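Local coordinates for protein pyrroline carboxylate reductase (Plasmodium falciparum, PDB 2RCY) that binds NADP and probably catalyses the reduction of 1-pyrroline-5-carboxylate to proline, at residues A[64-68]-A[69-73]; A[76-79]-A[80-84]; A[187-190]-A[191-195]; A[196-199]-A[200-204]. All blocks are in the same frame, centred on the assembly; numbering follows the deposited sequence.

Contact 1 of 4, residues A[64-68]-A[69-73]; sequences CAVKP and DIAGS. With NAP (NADP nicotinamide-adenine-dinucleotide phosphate), chain G.
Lys-67 and Ile-70 are joined by the main backbone bond of this turn, Ile-70 N to Lys-67 O at 3.1 Å. The amide reaches the oxygen from above the carbonyl plane. A weak bond follows from Ala-71 N to Pro-68 O. One water also takes part: it donates to Pro-68 O at 2.7 Å and accepts from Gly-72 N. Apolar contacts back up the turn. Val-66 CB meets Ile-70 CD1 at 3.8 Å, and Val-66 CG2 lies over Ala-71. Cys-64 SG packs more loosely on Ala-71 CB. Charge plays a smaller part. Asp-69 OD2 lies 3.4 Å from Lys-67 CE, but NZ is beyond salt-bridge range and makes a weak hydrogen bond to Gly-188 O of a fourth subunit. The carboxylate also makes a long, weak ion pair with Lys-155 of a second subunit.

The cofactor uses both halves of the turn. Its O3D donates to Val-66 O at 2.7 Å, and the Pro-68 ring rests near the same hydroxyl. Ile-70 CG1 sits between its own N and carbonyl carbon (chi1 52°), which carries CD1 to 3.3 Å from NAP N7A. Val-66 CG1 approaches the same face of the adenine, 3.5 Å from NAP N3A. The loop from strand 61-64 into helix 71-77 thus lines the NADP site, as in a Rossmann-type dinucleotide-binding fold.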
loop_
_atom_site.group_PDB
_atom_site.type_symbol
_atom_site.label_atom_id
_atom_site.label_comp_id
_atom_site.label_asym_id
_atom_site.label_seq_id
_atom_site.Cartn_x
_atom_site.Cartn_y
_atom_site.Cartn_z
ATOM N N CYS A 64 19.307 25.379 -31.847
ATOM C CA CYS A 64 17.864 25.402 -31.630
ATOM C C CYS A 64 17.565 25.176 -30.152
ATOM O O CYS A 64 17.588 24.042 -29.669
ATOM C CB CYS A 64 17.171 24.346 -32.496
ATOM S SG CYS A 64 15.371 24.489 -32.546
ATOM N N ALA A 65 17.294 26.267 -29.439
ATOM C CA ALA A 65 17.101 26.226 -27.989
ATOM C C ALA A 65 15.668 26.560 -27.565
ATOM O O ALA A 65 15.433 27.035 -26.451
ATOM C CB ALA A 65 18.104 27.148 -27.296
ATOM N N VAL A 66 14.716 26.308 -28.460
ATOM C CA VAL A 66 13.298 26.518 -28.164
ATOM C C VAL A 66 12.658 25.237 -27.632
ATOM O O VAL A 66 13.245 24.157 -27.734
ATOM C CB VAL A 66 12.504 27.018 -29.407
ATOM C CG1 VAL A 66 12.952 28.411 -29.810
ATOM C CG2 VAL A 66 12.635 26.051 -30.576
ATOM N N LYS A 67 11.460 25.367 -27.063
ATOM C CA LYS A 67 10.650 24.216 -26.666
ATOM C C LYS A 67 10.303 23.365 -27.894
ATOM O O LYS A 67 10.090 23.910 -28.978
ATOM C CB LYS A 67 9.377 24.681 -25.953
ATOM C CG LYS A 67 9.589 25.085 -24.491
ATOM C CD LYS A 67 8.433 25.928 -23.954
ATOM C CE LYS A 67 7.155 25.114 -23.807
ATOM N NZ LYS A 67 5.992 25.951 -23.406
ATOM N N PRO A 68 10.254 22.027 -27.729
ATOM C CA PRO A 68 10.058 21.106 -28.855
ATOM C C PRO A 68 8.741 21.288 -29.615
ATOM O O PRO A 68 8.669 20.952 -30.799
ATOM C CB PRO A 68 10.094 19.726 -28.188
ATOM C CG PRO A 68 10.826 19.940 -26.911
ATOM C CD PRO A 68 10.394 21.293 -26.459
ATOM N N ASP A 69 7.723 21.818 -28.941
ATOM C CA ASP A 69 6.405 22.038 -29.545
ATOM C C ASP A 69 6.386 23.181 -30.562
ATOM O O ASP A 69 5.565 23.182 -31.480
ATOM C CB ASP A 69 5.343 22.259 -28.461
ATOM C CG ASP A 69 5.696 23.392 -27.517
ATOM O OD1 ASP A 69 5.436 24.563 -27.863
ATOM O OD2 ASP A 69 6.223 23.108 -26.420
ATOM N N ILE A 70 7.286 24.148 -30.393
ATOM C CA ILE A 70 7.416 25.266 -31.337
ATOM C C ILE A 70 8.669 25.168 -32.215
ATOM O O ILE A 70 8.925 26.043 -33.045
ATOM C CB ILE A 70 7.382 26.650 -30.631
ATOM C CG1 ILE A 70 8.395 26.705 -29.480
ATOM C CG2 ILE A 70 5.969 26.972 -30.156
ATOM C CD1 ILE A 70 8.824 28.106 -29.098
ATOM N N ALA A 71 9.435 24.094 -32.031
ATOM C CA ALA A 71 10.659 23.864 -32.800
ATOM C C ALA A 71 10.387 23.590 -34.279
ATOM O O ALA A 71 11.222 23.894 -35.130
ATOM C CB ALA A 71 11.464 22.730 -32.188
ATOM N N GLY A 72 9.218 23.023 -34.573
ATOM C CA GLY A 72 8.828 22.685 -35.941
ATOM C C GLY A 72 8.665 23.881 -36.861
ATOM O O GLY A 72 9.083 23.836 -38.018
ATOM N N SER A 73 8.056 24.947 -36.347
ATOM C CA SER A 73 7.838 26.168 -37.125
ATOM C C SER A 73 9.115 26.996 -37.249
ATOM O O SER A 73 9.419 27.515 -38.325
ATOM C CB SER A 73 6.710 27.010 -36.519
ATOM O OG SER A 73 7.043 27.465 -35.220
HETATM P PA NAP G . 12.120 27.816 -21.791
HETATM O O1A NAP G . 12.790 28.351 -20.550
HETATM O O2A NAP G . 10.629 27.983 -21.957
HETATM O O5B NAP G . 12.887 28.425 -23.070
HETATM C C5B NAP G . 12.230 28.714 -24.302
HETATM C C4B NAP G . 12.678 30.096 -24.757
HETATM O O4B NAP G . 12.487 30.257 -26.164
HETATM C C3B NAP G . 11.886 31.195 -24.065
HETATM O O3B NAP G . 12.779 32.019 -23.309
HETATM C C2B NAP G . 11.228 31.992 -25.178
HETATM O O2B NAP G . 11.350 33.399 -24.970
HETATM C C1B NAP G . 11.972 31.563 -26.435
HETATM N N9A NAP G . 11.115 31.525 -27.651
HETATM C C8A NAP G . 9.784 31.349 -27.704
HETATM N N7A NAP G . 9.382 31.374 -28.994
HETATM C C5A NAP G . 10.477 31.564 -29.756
HETATM C C6A NAP G . 10.686 31.672 -31.128
HETATM N N6A NAP G . 9.647 31.584 -31.992
HETATM N N1A NAP G . 11.942 31.866 -31.593
HETATM C C2A NAP G . 12.984 31.956 -30.750
HETATM N N3A NAP G . 12.808 31.854 -29.424
HETATM C C4A NAP G . 11.566 31.657 -28.903
HETATM O O3 NAP G . 12.465 26.251 -21.933
HETATM P PN NAP G . 13.942 25.678 -21.644
HETATM O O1N NAP G . 13.909 24.964 -20.316
HETATM O O2N NAP G . 14.960 26.766 -21.890
HETATM O O5D NAP G . 14.112 24.546 -22.770
HETATM C C5D NAP G . 14.348 24.857 -24.140
HETATM C C4D NAP G . 14.819 23.595 -24.856
HETATM O O4D NAP G . 16.004 23.090 -24.235
HETATM C C3D NAP G . 13.780 22.482 -24.810
HETATM O O3D NAP G . 13.587 21.986 -26.136
HETATM C C2D NAP G . 14.374 21.408 -23.915
HETATM O O2D NAP G . 14.095 20.088 -24.389
HETATM C C1D NAP G . 15.867 21.691 -23.962
HETATM N N1N NAP G . 16.566 21.319 -22.726
HETATM C C2N NAP G . 16.305 21.956 -21.571
HETATM C C3N NAP G . 16.978 21.608 -20.402
HETATM C C7N NAP G . 16.688 22.330 -19.120
HETATM O O7N NAP G . 15.741 23.264 -19.066
HETATM N N7N NAP G . 17.360 22.066 -18.092
HETATM C C4N NAP G . 17.927 20.586 -20.437
HETATM C C5N NAP G . 18.180 19.941 -21.642
HETATM C C6N NAP G . 17.478 20.334 -22.780
HETATM P P2B NAP G . 10.337 34.218 -24.015
HETATM O O1X NAP G . 10.568 35.659 -24.410
HETATM O O2X NAP G . 8.963 33.690 -24.359
HETATM O O3X NAP G . 10.796 33.891 -22.615
HETATM O O HOH W 1 7.453 21.171 -33.248
#

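Contact 2 of 4, residues A[76-79]-A[80-84]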
loop_
_atom_site.group_PDB
_atom_site.type_symbol
_atom_site.label_atom_id
_atom_site.label_comp_id
_atom_site.label_asym_id
_atom_site.label_seq_id
_atom_site.Cartn_x
_atom_site.Cartn_y
_atom_site.Cartn_z
ATOM N N ASN A 76 11.422 25.406 -39.661
ATOM C CA ASN A 76 10.832 25.530 -40.992
ATOM C C ASN A 76 11.057 26.921 -41.589
ATOM O O ASN A 76 11.156 27.075 -42.808
ATOM C CB ASN A 76 9.337 25.209 -40.943
ATOM C CG ASN A 76 8.775 24.822 -42.297
ATOM O OD1 ASN A 76 8.575 25.670 -43.168
ATOM N ND2 ASN A 76 8.506 23.533 -42.475
ATOM N N ASN A 77 11.133 27.924 -40.718
ATOM C CA ASN A 77 11.391 29.301 -41.132
ATOM C C ASN A 77 12.846 29.547 -41.532
ATOM O O ASN A 77 13.123 30.372 -42.405
ATOM C CB ASN A 77 10.971 30.279 -40.031
ATOM C CG ASN A 77 9.463 30.323 -39.828
ATOM O OD1 ASN A 77 8.687 30.016 -40.736
ATOM N ND2 ASN A 77 9.042 30.714 -38.629
ATOM N N ILE A 78 13.766 28.826 -40.892
ATOM C CA ILE A 78 15.199 28.942 -41.182
ATOM C C ILE A 78 15.679 27.869 -42.169
ATOM O O ILE A 78 16.872 27.784 -42.478
ATOM C CB ILE A 78 16.064 28.899 -39.889
ATOM C CG1 ILE A 78 16.017 27.510 -39.239
ATOM C CG2 ILE A 78 15.624 29.982 -38.910
ATOM C CD1 ILE A 78 17.295 27.126 -38.520
ATOM N N LYS A 79 14.733 27.071 -42.663
ATOM C CA LYS A 79 14.997 25.942 -43.564
ATOM C C LYS A 79 15.896 26.258 -44.778
ATOM O O LYS A 79 16.851 25.518 -45.034
ATOM C CB LYS A 79 13.673 25.305 -44.015
ATOM C CG LYS A 79 13.796 23.929 -44.653
ATOM C CD LYS A 79 12.449 23.454 -45.188
ATOM C CE LYS A 79 12.506 22.013 -45.680
ATOM N NZ LYS A 79 13.326 21.851 -46.914
ATOM N N PRO A 80 15.600 27.347 -45.527
ATOM C CA PRO A 80 16.435 27.628 -46.699
ATOM C C PRO A 80 17.764 28.331 -46.385
ATOM O O PRO A 80 18.607 28.473 -47.275
ATOM C CB PRO A 80 15.541 28.541 -47.541
ATOM C CG PRO A 80 14.730 29.278 -46.542
ATOM C CD PRO A 80 14.519 28.343 -45.381
ATOM N N TYR A 81 17.949 28.754 -45.136
ATOM C CA TYR A 81 19.138 29.513 -44.737
ATOM C C TYR A 81 20.228 28.648 -44.095
ATOM O O TYR A 81 21.253 29.167 -43.645
ATOM C CB TYR A 81 18.749 30.660 -43.795
ATOM C CG TYR A 81 17.606 31.520 -44.296
ATOM C CD1 TYR A 81 16.317 31.359 -43.790
ATOM C CD2 TYR A 81 17.814 32.493 -45.276
ATOM C CE1 TYR A 81 15.261 32.143 -44.246
ATOM C CE2 TYR A 81 16.764 33.282 -45.740
ATOM C CZ TYR A 81 15.490 33.102 -45.219
ATOM O OH TYR A 81 14.447 33.877 -45.669
ATOM N N LEU A 82 20.009 27.335 -44.067
ATOM C CA LEU A 82 20.936 26.399 -43.423
ATOM C C LEU A 82 21.946 25.775 -44.389
ATOM O O LEU A 82 22.630 24.808 -44.041
ATOM C CB LEU A 82 20.160 25.296 -42.696
ATOM C CG LEU A 82 19.480 25.639 -41.370
ATOM C CD1 LEU A 82 18.434 24.593 -41.048
ATOM C CD2 LEU A 82 20.494 25.757 -40.235
ATOM N N SER A 83 22.039 26.339 -45.592
ATOM C CA SER A 83 22.909 25.815 -46.646
ATOM C C SER A 83 24.386 25.859 -46.247
ATOM O O SER A 83 24.930 26.931 -45.960
ATOM C CB SER A 83 22.686 26.584 -47.952
ATOM O OG SER A 83 21.305 26.711 -48.242
ATOM N N SER A 84 25.013 24.680 -46.225
ATOM C CA SER A 84 26.429 24.501 -45.854
ATOM C C SER A 84 26.742 24.780 -44.376
ATOM O O SER A 84 27.907 24.756 -43.968
ATOM C CB SER A 84 27.354 25.315 -46.773
#
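Ile-78 O accepts from Tyr-81 N at 3.0 Å, the bond that closes a type I beta-turn. Lys-79 and Pro-80 fill the two middle positions. The turn follows helix 71-77 and begins the loop that leads to strand 86-89 of the Rossmann-type domain. The donor stands above the carbonyl plane, 55° out of it. Pro-80 brings no amide hydrogen of its own. It follows a Lys-79 of helical backbone shape, and its ring is pressed on that residue, with Pro-80 CD only 3.4 Å from Lys-79 CB.

The side chains divide into two groups. On one side, Ile-78 and Leu-82 meet through their tips. Ile-78 CD1 touches Leu-82 CD1 at 3.8 Å and lies almost as near to CD2. Leu-82 CG also lies 3.6 Å from Ile-78 O. Both side chains are buried. Ile-78 packs further on Asn-52 and Ala-56 of helix 52-58.

The exposed side of the turn carries the tyrosine. Its CG is anti to the carbonyl carbon and beside its own N (chi1 -50°), which lays the ring back along the helix end. Pro-80 CG lies over one face of the ring, toward the rim. Tyr-81 also touches Glu-53 of helix 52-58. At the ring edge and close to its plane are Ile-78 CA and the last carbonyl of the helix, with Tyr-81 CE1 3.3 Å from Asn-77 O.

Contact 3 of 4, residues A[187-190]-A[191-195]; sequences NGLS and RELSK
The carbonyl group of Ser-190 is approached by Ser-194 on both faces of its plane. Ser-194 N comes from one face and donates to Ser-190 O at 3.0 Å. Ser-194 OG comes from the other and donates to the same oxygen at 2.9 Å. Neither donor lies in the plane; each is tilted from it. One oxygen is thus gripped twice by a single residue. The serine is turned with OG beside its own backbone N (chi1 -68°), which lets the hydroxyl fold back along the helix to the previous turn. Ser-194 OG also lies 3.3 Å from Leu-189 CB.

The Ser-190 side chain is a second acceptor, for Leu-193 N. Its OG takes the place between backbone N and carbonyl carbon (chi1 76°) and accepts from Leu-193 N at 3.1 Å. This bond is fairly straight, at 163°. It makes Ser-190 the N-cap of the helix that starts at Arg-191 and satisfies an amide of the first turn. A water lies between Ser-190 OG and Glu-192 OE2, to which it donates.

Just before the cap, Leu-189 folds onto the helix. Its CD2 crosses to Leu-193 CD2 at 3.8 Å.

The turn links helix 169-186 to helix 191-211. Arg-191 forms a salt bridge with Asp-182 of helix 169-186, and Ser-194 packs on Ile-181 there. Leu-189 and Leu-193 face a third subunit, at its Asp-158 and at Ile-154, just past strand 149-153.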
loop_
_atom_site.group_PDB
_atom_site.type_symbol
_atom_site.label_atom_id
_atom_site.label_comp_id
_atom_site.label_asym_id
_atom_site.label_seq_id
_atom_site.Cartn_x
_atom_site.Cartn_y
_atom_site.Cartn_z
ATOM N N ASN A 187 15.369 18.263 12.172
ATOM C CA ASN A 187 15.929 17.664 13.380
ATOM C C ASN A 187 16.949 18.527 14.142
ATOM O O ASN A 187 17.747 18.004 14.925
ATOM C CB ASN A 187 16.487 16.270 13.077
ATOM C CG ASN A 187 15.396 15.256 12.767
ATOM O OD1 ASN A 187 15.220 14.848 11.621
ATOM N ND2 ASN A 187 14.657 14.849 13.789
ATOM N N GLY A 188 16.914 19.841 13.922
ATOM C CA GLY A 188 17.672 20.772 14.761
ATOM C C GLY A 188 18.724 21.649 14.109
ATOM O O GLY A 188 19.044 22.718 14.630
ATOM N N LEU A 189 19.273 21.203 12.982
ATOM C CA LEU A 189 20.324 21.951 12.290
ATOM C C LEU A 189 19.767 23.163 11.553
ATOM O O LEU A 189 18.606 23.170 11.136
ATOM C CB LEU A 189 21.083 21.058 11.300
ATOM C CG LEU A 189 21.783 19.768 11.742
ATOM C CD1 LEU A 189 22.485 19.143 10.549
ATOM C CD2 LEU A 189 22.771 19.998 12.875
ATOM N N SER A 190 20.603 24.186 11.394
ATOM C CA SER A 190 20.254 25.353 10.592
ATOM C C SER A 190 20.257 24.970 9.113
ATOM O O SER A 190 20.875 23.976 8.727
ATOM C CB SER A 190 21.231 26.505 10.854
ATOM O OG SER A 190 22.479 26.288 10.212
ATOM N N ARG A 191 19.563 25.761 8.297
ATOM C CA ARG A 191 19.503 25.528 6.856
ATOM C C ARG A 191 20.873 25.709 6.195
ATOM O O ARG A 191 21.226 24.964 5.275
ATOM C CB ARG A 191 18.438 26.431 6.213
ATOM C CG ARG A 191 18.371 26.375 4.691
ATOM C CD ARG A 191 16.974 26.683 4.178
ATOM N NE ARG A 191 16.196 25.460 3.998
ATOM C CZ ARG A 191 15.175 25.078 4.763
ATOM N NH1 ARG A 191 14.555 23.941 4.495
ATOM N NH2 ARG A 191 14.764 25.826 5.780
ATOM N N GLU A 192 21.638 26.687 6.678
ATOM C CA GLU A 192 22.977 26.966 6.155
ATOM C C GLU A 192 23.932 25.801 6.413
ATOM O O GLU A 192 24.602 25.329 5.492
ATOM C CB GLU A 192 23.537 28.262 6.753
ATOM C CG GLU A 192 24.725 28.847 5.982
ATOM C CD GLU A 192 25.302 30.098 6.634
ATOM O OE1 GLU A 192 25.345 31.151 5.960
ATOM O OE2 GLU A 192 25.709 30.032 7.815
ATOM N N LEU A 193 23.979 25.342 7.663
ATOM C CA LEU A 193 24.839 24.227 8.055
ATOM C C LEU A 193 24.451 22.930 7.348
ATOM O O LEU A 193 25.320 22.208 6.857
ATOM C CB LEU A 193 24.825 24.034 9.576
ATOM C CG LEU A 193 25.600 22.848 10.163
ATOM C CD1 LEU A 193 27.108 23.056 10.071
ATOM C CD2 LEU A 193 25.177 22.611 11.598
ATOM N N SER A 194 23.149 22.647 7.302
ATOM C CA SER A 194 22.629 21.465 6.616
ATOM C C SER A 194 23.105 21.415 5.172
ATOM O O SER A 194 23.567 20.375 4.708
ATOM C CB SER A 194 21.100 21.425 6.672
ATOM O OG SER A 194 20.644 21.209 7.994
ATOM N N LYS A 195 23.004 22.550 4.480
ATOM C CA LYS A 195 23.468 22.683 3.099
ATOM C C LYS A 195 24.968 22.398 2.964
ATOM O O LYS A 195 25.377 21.651 2.075
ATOM C CB LYS A 195 23.120 24.069 2.541
ATOM C CG LYS A 195 23.483 24.268 1.070
ATOM C CD LYS A 195 22.898 25.556 0.493
ATOM C CE LYS A 195 23.670 26.788 0.948
ATOM N NZ LYS A 195 23.116 28.035 0.342
HETATM O O HOH W 2 25.257 27.861 10.107
#

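Contact 4 of 4, residues A[196-199]-A[200-204]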
loop_
_atom_site.group_PDB
_atom_site.type_symbol
_atom_site.label_atom_id
_atom_site.label_comp_id
_atom_site.label_asym_id
_atom_site.label_seq_id
_atom_site.Cartn_x
_atom_site.Cartn_y
_atom_site.Cartn_z
ATOM N N ASN A 196 25.774 22.984 3.850
ATOM C CA ASN A 196 27.222 22.752 3.859
ATOM C C ASN A 196 27.575 21.281 4.052
ATOM O O ASN A 196 28.396 20.729 3.316
ATOM C CB ASN A 196 27.904 23.592 4.944
ATOM C CG ASN A 196 27.828 25.081 4.671
ATOM O OD1 ASN A 196 27.852 25.520 3.520
ATOM N ND2 ASN A 196 27.745 25.870 5.738
ATOM N N LEU A 197 26.946 20.657 5.045
ATOM C CA LEU A 197 27.156 19.242 5.344
ATOM C C LEU A 197 26.695 18.319 4.218
ATOM O O LEU A 197 27.318 17.293 3.973
ATOM C CB LEU A 197 26.464 18.864 6.656
ATOM C CG LEU A 197 27.311 18.715 7.926
ATOM C CD1 LEU A 197 28.183 19.931 8.208
ATOM C CD2 LEU A 197 26.412 18.414 9.114
ATOM N N VAL A 198 25.609 18.689 3.542
ATOM C CA VAL A 198 25.079 17.906 2.423
ATOM C C VAL A 198 26.001 17.990 1.204
ATOM O O VAL A 198 26.418 16.962 0.665
ATOM C CB VAL A 198 23.623 18.329 2.058
ATOM C CG1 VAL A 198 23.203 17.778 0.697
ATOM C CG2 VAL A 198 22.656 17.867 3.133
ATOM N N LEU A 199 26.329 19.214 0.792
ATOM C CA LEU A 199 27.162 19.445 -0.387
ATOM C C LEU A 199 28.561 18.841 -0.261
ATOM O O LEU A 199 29.101 18.317 -1.237
ATOM C CB LEU A 199 27.254 20.942 -0.705
ATOM C CG LEU A 199 25.977 21.693 -1.100
ATOM C CD1 LEU A 199 26.281 23.165 -1.305
ATOM C CD2 LEU A 199 25.319 21.102 -2.343
ATOM N N GLN A 200 29.132 18.908 0.942
ATOM C CA GLN A 200 30.457 18.350 1.208
ATOM C C GLN A 200 30.429 16.822 1.289
ATOM O O GLN A 200 31.404 16.157 0.937
ATOM C CB GLN A 200 31.054 18.964 2.484
ATOM C CG GLN A 200 32.506 18.572 2.794
ATOM C CD GLN A 200 33.463 18.776 1.626
ATOM O OE1 GLN A 200 33.310 19.702 0.827
ATOM N NE2 GLN A 200 34.462 17.906 1.528
ATOM N N THR A 201 29.303 16.278 1.747
ATOM C CA THR A 201 29.109 14.830 1.816
ATOM C C THR A 201 28.973 14.225 0.417
ATOM O O THR A 201 29.505 13.146 0.149
ATOM C CB THR A 201 27.886 14.465 2.688
ATOM O OG1 THR A 201 28.087 14.957 4.018
ATOM C CG2 THR A 201 27.687 12.965 2.751
ATOM N N ILE A 202 28.268 14.927 -0.467
ATOM C CA ILE A 202 28.088 14.473 -1.848
ATOM C C ILE A 202 29.382 14.621 -2.653
ATOM O O ILE A 202 29.759 13.710 -3.396
ATOM C CB ILE A 202 26.915 15.202 -2.553
ATOM C CG1 ILE A 202 25.602 14.950 -1.804
ATOM C CG2 ILE A 202 26.786 14.733 -3.996
ATOM C CD1 ILE A 202 24.447 15.826 -2.251
ATOM N N LYS A 203 30.054 15.761 -2.490
ATOM C CA LYS A 203 31.325 16.037 -3.163
ATOM C C LYS A 203 32.365 14.960 -2.857
ATOM O O LYS A 203 33.062 14.486 -3.759
ATOM C CB LYS A 203 31.852 17.422 -2.771
ATOM C CG LYS A 203 33.156 17.822 -3.441
ATOM C CD LYS A 203 33.499 19.281 -3.163
ATOM C CE LYS A 203 34.857 19.661 -3.739
ATOM N NZ LYS A 203 34.959 19.394 -5.206
ATOM N N GLY A 204 32.450 14.576 -1.587
ATOM C CA GLY A 204 33.373 13.538 -1.148
ATOM C C GLY A 204 33.017 12.156 -1.662
ATOM O O GLY A 204 33.903 11.371 -2.000
#
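The backbone here is regular alpha-helix, each amide from Gln-200 to Lys-203 donating to the carbonyl four residues back, with Ile-202 N to Val-198 O, at 3.0 Å, the most directly aimed, nearly along the C=O axis.

Leu-197 O is approached by two donors from one residue. Thr-201 N bonds to it at 3.2 Å, standing above the carbonyl plane and rather bent, at 139°. Thr-201 OG1 is modelled as a second donor to the same oxygen, but the separation is very short and its exact length is doubtful. The hydroxyl lies beside its backbone N (chi1 -60°), the position from which it can reach the carbonyl of the preceding turn. This buried polar group is probably satisfied within the helix.

Both segments belong to helix 191-211 of the pyrroline-5-carboxylate reductase dimerisation region, where long helices pack within and between subunits. Val-198 and Ile-202 form one apolar stripe. They lie side by side and point the same way, Val-198 CG1 touching Ile-202 CD1 at 3.7 Å. Ile-202 CG1 also comes within 3.3 Å of Val-198 O. The stripe rests on helix 169-186: Val-198 meets Ile-177, Leu-180 and Ile-181, and Ile-202 meets Ile-177.

Gln-200 CB lies 3.3 Å from Asn-196 O. The rest of its chain bends at chi2 toward a third subunit, where NE2 makes weak hydrogen bonds to the carbonyls of Glu-122 and Gly-123. Ile-202 packs against Ile-202 of that subunit.

The four contacts form two pairs along the chain. Contacts 1 and 2 come first, at the two ends of helix 71-77, their centres 15 Å apart. Both belong to the Rossmann-type domain, and contact 1 is the one that touches NADP. Contacts 3 and 4 follow in the dimerisation region, both on helix 191-211, with centres 13 Å apart. They touch where Leu-189 CD1 packs on Leu-197 CD2, 4.2 Å away. Between the pairs the centres are about 37 to 53 Å apart. Contacts 3 and 4 both meet a third subunit. The cofactor site lies in the Rossmann-type domain but is completed by a third subunit, whose Ser-225 bonds to NADP.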